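Local coordinates for geranyltranstransferase (Roseobacter denitrificans, PDB 4LLS), which probably catalyses the condensation of isopentenyl diphosphate with an allylic prenyl diphosphate, lengthening the chain by one isoprene unit, at residues E92-Y97 / T137-L142; F234-D239 / R275-S280. One frame throughout, in Å; residues are numbered along the deposited sequence.

Contact 1 (E92-Y97 / T137-L142). With IPE (3-methylbut-3-enyl trihydrogen diphosphate), chain C.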
loop_
_atom_site.group_PDB
_atom_site.type_symbol
_atom_site.label_atom_id
_atom_site.label_comp_id
_atom_site.label_asym_id
_atom_site.label_seq_id
_atom_site.Cartn_x
_atom_site.Cartn_y
_atom_site.Cartn_z
ATOM N N GLU A 92 -11.618 4.480 -1.735
ATOM C CA GLU A 92 -11.585 4.492 -3.194
ATOM C C GLU A 92 -10.169 4.371 -3.800
ATOM O O GLU A 92 -9.967 3.714 -4.830
ATOM C CB GLU A 92 -12.304 5.692 -3.744
ATOM C CG GLU A 92 -13.788 5.603 -3.504
ATOM C CD GLU A 92 -14.525 4.568 -4.348
ATOM O OE1 GLU A 92 -14.121 4.369 -5.532
ATOM O OE2 GLU A 92 -15.541 4.011 -3.861
ATOM N N ALA A 93 -9.184 4.954 -3.125
ATOM C CA ALA A 93 -7.791 4.796 -3.544
ATOM C C ALA A 93 -7.318 3.360 -3.361
ATOM O O ALA A 93 -6.660 2.767 -4.225
ATOM C CB ALA A 93 -6.898 5.734 -2.768
ATOM N N LEU A 94 -7.655 2.759 -2.232
ATOM C CA LEU A 94 -7.285 1.367 -1.943
ATOM C C LEU A 94 -7.948 0.459 -2.990
ATOM O O LEU A 94 -7.271 -0.383 -3.607
ATOM C CB LEU A 94 -7.703 0.999 -0.521
ATOM C CG LEU A 94 -7.019 -0.182 0.205
ATOM C CD1 LEU A 94 -7.136 -1.505 -0.553
ATOM C CD2 LEU A 94 -5.578 0.144 0.523
ATOM N N HIS A 95 -9.243 0.569 -3.153
ATOM C CA HIS A 95 -9.963 -0.189 -4.158
ATOM C C HIS A 95 -9.311 -0.011 -5.514
ATOM O O HIS A 95 -9.120 -0.992 -6.268
ATOM C CB HIS A 95 -11.398 0.279 -4.101
ATOM C CG HIS A 95 -12.264 -0.238 -5.189
ATOM N ND1 HIS A 95 -12.560 -1.570 -5.342
ATOM C CD2 HIS A 95 -13.034 0.429 -6.077
ATOM C CE1 HIS A 95 -13.420 -1.710 -6.344
ATOM N NE2 HIS A 95 -13.735 -0.509 -6.791
ATOM N N ALA A 96 -9.041 1.223 -5.901
ATOM C CA ALA A 96 -8.453 1.472 -7.216
ATOM C C ALA A 96 -7.143 0.748 -7.360
ATOM O O ALA A 96 -6.868 0.174 -8.435
ATOM C CB ALA A 96 -8.250 2.939 -7.481
ATOM N N TYR A 97 -6.312 0.761 -6.337
ATOM C CA TYR A 97 -5.009 0.082 -6.415
ATOM C C TYR A 97 -5.236 -1.393 -6.686
ATOM O O TYR A 97 -4.553 -2.000 -7.563
ATOM C CB TYR A 97 -4.185 0.295 -5.121
ATOM C CG TYR A 97 -3.786 -0.952 -4.383
ATOM C CD1 TYR A 97 -2.824 -1.822 -4.891
ATOM C CD2 TYR A 97 -4.250 -1.210 -3.123
ATOM C CE1 TYR A 97 -2.510 -2.975 -4.220
ATOM C CE2 TYR A 97 -3.813 -2.281 -2.376
ATOM C CZ TYR A 97 -2.953 -3.190 -2.939
ATOM O OH TYR A 97 -2.618 -4.358 -2.286
ATOM N N THR A 137 -0.460 3.556 -0.979
ATOM C CA THR A 137 0.165 4.463 -0.053
ATOM C C THR A 137 -0.737 5.684 0.195
ATOM O O THR A 137 -0.920 6.142 1.334
ATOM C CB THR A 137 1.531 4.946 -0.548
ATOM O OG1 THR A 137 2.244 3.840 -1.112
ATOM C CG2 THR A 137 2.288 5.560 0.599
ATOM N N LEU A 138 -1.354 6.145 -0.886
ATOM C CA LEU A 138 -2.192 7.333 -0.825
ATOM C C LEU A 138 -3.415 7.048 0.090
ATOM O O LEU A 138 -3.849 7.900 0.861
ATOM C CB LEU A 138 -2.663 7.717 -2.222
ATOM C CG LEU A 138 -3.501 8.986 -2.254
ATOM C CD1 LEU A 138 -2.630 10.191 -1.889
ATOM C CD2 LEU A 138 -4.105 9.175 -3.642
ATOM N N ALA A 139 -3.973 5.831 0.057
ATOM C CA ALA A 139 -5.075 5.488 0.943
ATOM C C ALA A 139 -4.705 5.740 2.397
ATOM O O ALA A 139 -5.486 6.296 3.181
ATOM C CB ALA A 139 -5.470 4.031 0.732
ATOM N N PHE A 140 -3.516 5.299 2.793
ATOM C CA PHE A 140 -3.074 5.506 4.152
ATOM C C PHE A 140 -2.750 6.962 4.477
ATOM O O PHE A 140 -3.045 7.407 5.582
ATOM C CB PHE A 140 -1.899 4.579 4.461
ATOM C CG PHE A 140 -2.322 3.140 4.606
ATOM C CD1 PHE A 140 -2.101 2.219 3.599
ATOM C CD2 PHE A 140 -2.947 2.710 5.754
ATOM C CE1 PHE A 140 -2.584 0.946 3.697
ATOM C CE2 PHE A 140 -3.419 1.437 5.852
ATOM C CZ PHE A 140 -3.242 0.549 4.828
ATOM N N GLU A 141 -2.262 7.728 3.510
ATOM C CA GLU A 141 -2.072 9.163 3.689
ATOM C C GLU A 141 -3.400 9.841 3.949
ATOM O O GLU A 141 -3.527 10.650 4.868
ATOM C CB GLU A 141 -1.384 9.768 2.486
ATOM C CG GLU A 141 -1.183 11.268 2.623
ATOM C CD GLU A 141 -0.290 11.897 1.557
ATOM O OE1 GLU A 141 0.173 11.192 0.656
ATOM O OE2 GLU A 141 -0.123 13.154 1.556
ATOM N N LEU A 142 -4.413 9.466 3.179
ATOM C CA LEU A 142 -5.723 10.116 3.276
ATOM C C LEU A 142 -6.422 9.848 4.619
ATOM O O LEU A 142 -7.027 10.750 5.198
ATOM C CB LEU A 142 -6.586 9.712 2.089
ATOM C CG LEU A 142 -6.110 10.213 0.735
ATOM C CD1 LEU A 142 -6.851 9.570 -0.393
ATOM C CD2 LEU A 142 -6.253 11.726 0.695
HETATM C C1 IPE C . -15.192 -4.220 -9.096
HETATM O O1 IPE C . -15.814 -3.387 -8.097
HETATM C C2 IPE C . -14.253 -5.195 -8.395
HETATM C C3 IPE C . -15.001 -6.068 -7.418
HETATM C C4 IPE C . -14.681 -6.103 -6.126
HETATM C C5 IPE C . -16.026 -7.034 -7.927
HETATM P PA IPE C . -16.931 -2.335 -8.530
HETATM O O1A IPE C . -18.020 -3.040 -9.352
HETATM O O2A IPE C . -17.365 -1.667 -7.305
HETATM O O3A IPE C . -16.159 -1.302 -9.453
HETATM P PB IPE C . -16.187 0.296 -9.724
HETATM O O1B IPE C . -15.724 0.462 -11.163
HETATM O O2B IPE C . -17.597 0.774 -9.519
HETATM O O3B IPE C . -15.255 0.843 -8.668
#
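Ala93 and Ala139 face each other across two nearly antiparallel helices of the all-helical prenyl synthase fold. The segment axes run at 172° to each other and come within 8.0 Å. Each methyl points toward the other helix, and CB of Ala93 lies 4.1 Å from CB of Ala139. Such small side chains let the backbones come close. Leu94 reaches the same methyl from the flank. CB of Leu94 lies 4.0 Å and its CD2 3.9 Å from Ala139 CB. CG of Leu94 is anti to the backbone N (chi1 -158°), which carries CD2 over to the partner helix. There CD2 also touches Phe140 CE1 obliquely, at 4.4 Å. Phe140 further stacks on Phe140 of the second subunit, which links this packing to the dimer interface. His95 leaves its helix on a different side, toward isopentenyl diphosphate. Its NE2 donates to O3B of that ligand at 2.8 Å, with O3B at the ring edge and an N-H...O angle of 152°. Lys63, Arg66 and Arg114 also bind the diphosphate. No hydrogen bond joins the two segments. The packing between them is therefore apolar, while His95 grips the diphosphate.

Contact 2 (F234-D239 / R275-S280). With CA (calcium ion), chain E; IPE (3-methylbut-3-enyl trihydrogen diphosphate), chain C.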
loop_
_atom_site.group_PDB
_atom_site.type_symbol
_atom_site.label_atom_id
_atom_site.label_comp_id
_atom_site.label_asym_id
_atom_site.label_seq_id
_atom_site.Cartn_x
_atom_site.Cartn_y
_atom_site.Cartn_z
ATOM N N PHE A 234 -23.408 -8.031 -3.245
ATOM C CA PHE A 234 -22.621 -7.336 -4.241
ATOM C C PHE A 234 -21.814 -8.334 -5.109
ATOM O O PHE A 234 -21.765 -8.187 -6.329
ATOM C CB PHE A 234 -21.696 -6.324 -3.544
ATOM C CG PHE A 234 -20.657 -5.706 -4.449
ATOM C CD1 PHE A 234 -20.955 -4.591 -5.167
ATOM C CD2 PHE A 234 -19.456 -6.362 -4.675
ATOM C CE1 PHE A 234 -20.015 -4.075 -6.058
ATOM C CE2 PHE A 234 -18.513 -5.843 -5.528
ATOM C CZ PHE A 234 -18.834 -4.725 -6.253
ATOM N N GLN A 235 -21.145 -9.293 -4.487
ATOM C CA GLN A 235 -20.340 -10.227 -5.242
ATOM C C GLN A 235 -21.221 -11.113 -6.116
ATOM O O GLN A 235 -20.828 -11.416 -7.247
ATOM C CB GLN A 235 -19.436 -11.044 -4.333
ATOM C CG GLN A 235 -18.437 -11.882 -5.144
ATOM C CD GLN A 235 -17.542 -11.019 -6.022
ATOM O OE1 GLN A 235 -17.006 -10.002 -5.553
ATOM N NE2 GLN A 235 -17.516 -11.300 -7.333
ATOM N N ILE A 236 -22.353 -11.565 -5.594
ATOM C CA ILE A 236 -23.265 -12.384 -6.385
ATOM C C ILE A 236 -23.694 -11.594 -7.606
ATOM O O ILE A 236 -23.670 -12.083 -8.735
ATOM C CB ILE A 236 -24.483 -12.846 -5.579
ATOM C CG1 ILE A 236 -24.025 -13.830 -4.493
ATOM C CG2 ILE A 236 -25.527 -13.508 -6.492
ATOM C CD1 ILE A 236 -25.066 -14.157 -3.445
ATOM N N ALA A 237 -24.006 -10.325 -7.404
ATOM C CA ALA A 237 -24.400 -9.470 -8.499
ATOM C C ALA A 237 -23.298 -9.302 -9.513
ATOM O O ALA A 237 -23.561 -9.306 -10.710
ATOM C CB ALA A 237 -24.829 -8.114 -7.971
ATOM N N ASP A 238 -22.067 -9.109 -9.054
ATOM C CA ASP A 238 -20.925 -9.055 -9.958
ATOM C C ASP A 238 -20.776 -10.333 -10.793
ATOM O O ASP A 238 -20.427 -10.282 -11.954
ATOM C CB ASP A 238 -19.628 -8.745 -9.184
ATOM C CG ASP A 238 -18.447 -8.445 -10.103
ATOM O OD1 ASP A 238 -17.580 -9.346 -10.250
ATOM O OD2 ASP A 238 -18.457 -7.425 -10.840
ATOM N N ASP A 239 -20.974 -11.473 -10.136
ATOM C CA ASP A 239 -20.849 -12.778 -10.819
ATOM C C ASP A 239 -21.973 -12.937 -11.855
ATOM O O ASP A 239 -21.758 -13.474 -12.947
ATOM C CB ASP A 239 -20.923 -13.889 -9.786
ATOM C CG ASP A 239 -19.670 -14.010 -8.899
ATOM O OD1 ASP A 239 -18.602 -13.349 -9.088
ATOM O OD2 ASP A 239 -19.779 -14.804 -7.934
ATOM N N ARG A 275 -29.739 -15.262 -8.027
ATOM C CA ARG A 275 -30.634 -14.089 -7.907
ATOM C C ARG A 275 -31.456 -14.153 -6.649
ATOM O O ARG A 275 -31.568 -13.157 -5.916
ATOM C CB ARG A 275 -31.588 -13.989 -9.086
ATOM C CG ARG A 275 -30.933 -13.563 -10.373
ATOM C CD ARG A 275 -32.003 -13.288 -11.413
ATOM N NE ARG A 275 -31.418 -13.024 -12.713
ATOM C CZ ARG A 275 -30.847 -11.873 -13.067
ATOM N NH1 ARG A 275 -30.718 -10.871 -12.193
ATOM N NH2 ARG A 275 -30.369 -11.732 -14.298
ATOM N N ALA A 276 -32.038 -15.315 -6.371
ATOM C CA ALA A 276 -32.865 -15.434 -5.195
ATOM C C ALA A 276 -32.045 -15.191 -3.934
ATOM O O ALA A 276 -32.539 -14.590 -2.983
ATOM C CB ALA A 276 -33.563 -16.803 -5.157
ATOM N N ARG A 277 -30.825 -15.714 -3.899
ATOM C CA ARG A 277 -29.960 -15.570 -2.753
ATOM C C ARG A 277 -29.609 -14.095 -2.539
ATOM O O ARG A 277 -29.721 -13.584 -1.430
ATOM C CB ARG A 277 -28.694 -16.398 -2.945
ATOM C CG ARG A 277 -27.734 -16.385 -1.760
ATOM C CD ARG A 277 -28.346 -16.886 -0.445
ATOM N NE ARG A 277 -27.381 -16.808 0.662
ATOM C CZ ARG A 277 -27.628 -16.289 1.866
ATOM N NH1 ARG A 277 -26.675 -16.295 2.786
ATOM N NH2 ARG A 277 -28.831 -15.800 2.171
ATOM N N ALA A 278 -29.297 -13.420 -3.627
ATOM C CA ALA A 278 -29.012 -11.983 -3.559
ATOM C C ALA A 278 -30.232 -11.229 -3.016
ATOM O O ALA A 278 -30.107 -10.333 -2.184
ATOM C CB ALA A 278 -28.586 -11.462 -4.916
ATOM N N MET A 279 -31.430 -11.594 -3.471
ATOM C CA MET A 279 -32.664 -10.976 -2.961
ATOM C C MET A 279 -32.849 -11.205 -1.460
ATOM O O MET A 279 -33.186 -10.281 -0.727
ATOM C CB MET A 279 -33.892 -11.498 -3.744
ATOM N N SER A 280 -32.575 -12.411 -0.979
ATOM C CA SER A 280 -32.632 -12.709 0.446
ATOM C C SER A 280 -31.650 -11.853 1.232
ATOM O O SER A 280 -31.912 -11.436 2.372
ATOM C CB SER A 280 -32.341 -14.183 0.683
ATOM O OG SER A 280 -33.457 -14.915 0.238
HETATM CA CA CA E . -16.132 -10.313 -11.699
HETATM C C1 IPE C . -15.192 -4.220 -9.096
HETATM O O1 IPE C . -15.814 -3.387 -8.097
HETATM C C2 IPE C . -14.253 -5.195 -8.395
HETATM C C3 IPE C . -15.001 -6.068 -7.418
HETATM C C4 IPE C . -14.681 -6.103 -6.126
HETATM C C5 IPE C . -16.026 -7.034 -7.927
HETATM P PA IPE C . -16.931 -2.335 -8.530
HETATM O O1A IPE C . -18.020 -3.040 -9.352
HETATM O O2A IPE C . -17.365 -1.667 -7.305
HETATM O O3A IPE C . -16.159 -1.302 -9.453
HETATM P PB IPE C . -16.187 0.296 -9.724
HETATM O O1B IPE C . -15.724 0.462 -11.163
HETATM O O2B IPE C . -17.597 0.774 -9.519
HETATM O O3B IPE C . -15.255 0.843 -8.668
HETATM O O HOH W 1 -17.854 -9.548 -13.289
HETATM O O HOH W 2 -17.197 -12.338 -11.299
HETATM O O HOH W 3 -15.258 -11.627 -13.433
#
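Ile236 meets Ala278 and Arg277 where helix 221-244 packs on helix 271-288, in the all-alpha fold of the prenyl synthases. The same turn of helix 221-244 opens the second aspartate-rich (DDXXD) motif with Asp238 and Asp239. From CB, which points at the partner helix, Ile236 splits into two branches. CG2 rests 4.0 Å from CB of Ala278. The other branch runs through CG1, extended at chi2 (168°), and ends with CD1 3.9 Å from CG of Arg277. The two side chains cross there at about a right angle. The guanidinium of Arg277 turns away and forms a salt bridge with Glu284.

Phe234, Gln235 and Asp238 of the same helix line the isopentenyl diphosphate pocket. CE2 of Phe234 lies 3.7 Å from C5 of isopentenyl diphosphate, and its CZ lies 3.6 Å from O2A of that ligand. With the ring gone, as in an alanine here, a gap would probably open beside C5 and O2A, and the isopentenyl end could shift. Asp238 OD1 binds a calcium ion at 2.3 Å, in what is probably a magnesium site during catalysis. Its OD2 is held by Lys252. Three waters are also bound to this calcium, which has two more ligands outside the two segments. Gln235 lies one turn before Asp239. Its NE2 donates to Asp239 OD1 at 2.9 Å (154°), within its own amide plane but above the carboxylate plane. Water 2, a calcium ligand, donates to the same Asp239 OD1 at 2.8 Å.

Contact 1 comes first along the chain. It closes a loop from helix 81-102 to helix 125-144. That loop carries the calcium ligand Asp108 and the small hairpin 112-117 with Arg113 and Arg114, both pocket residues. The chain then runs through helices 152-166, 171-184 and 190-215 before contact 2 opens. Contact 2 ties helix 221-244 to helix 271-288, and its loop includes Lys252 of the geranyl S-thiolodiphosphate pocket. The two loops are in series and neither nest nor cross. The centres of contact 1 and contact 2 are about 27 Å apart, on opposite sides of the chain's centre. Isopentenyl diphosphate bridges them, with His95 on one side and Phe234, Gln235 and Asp238 on the other.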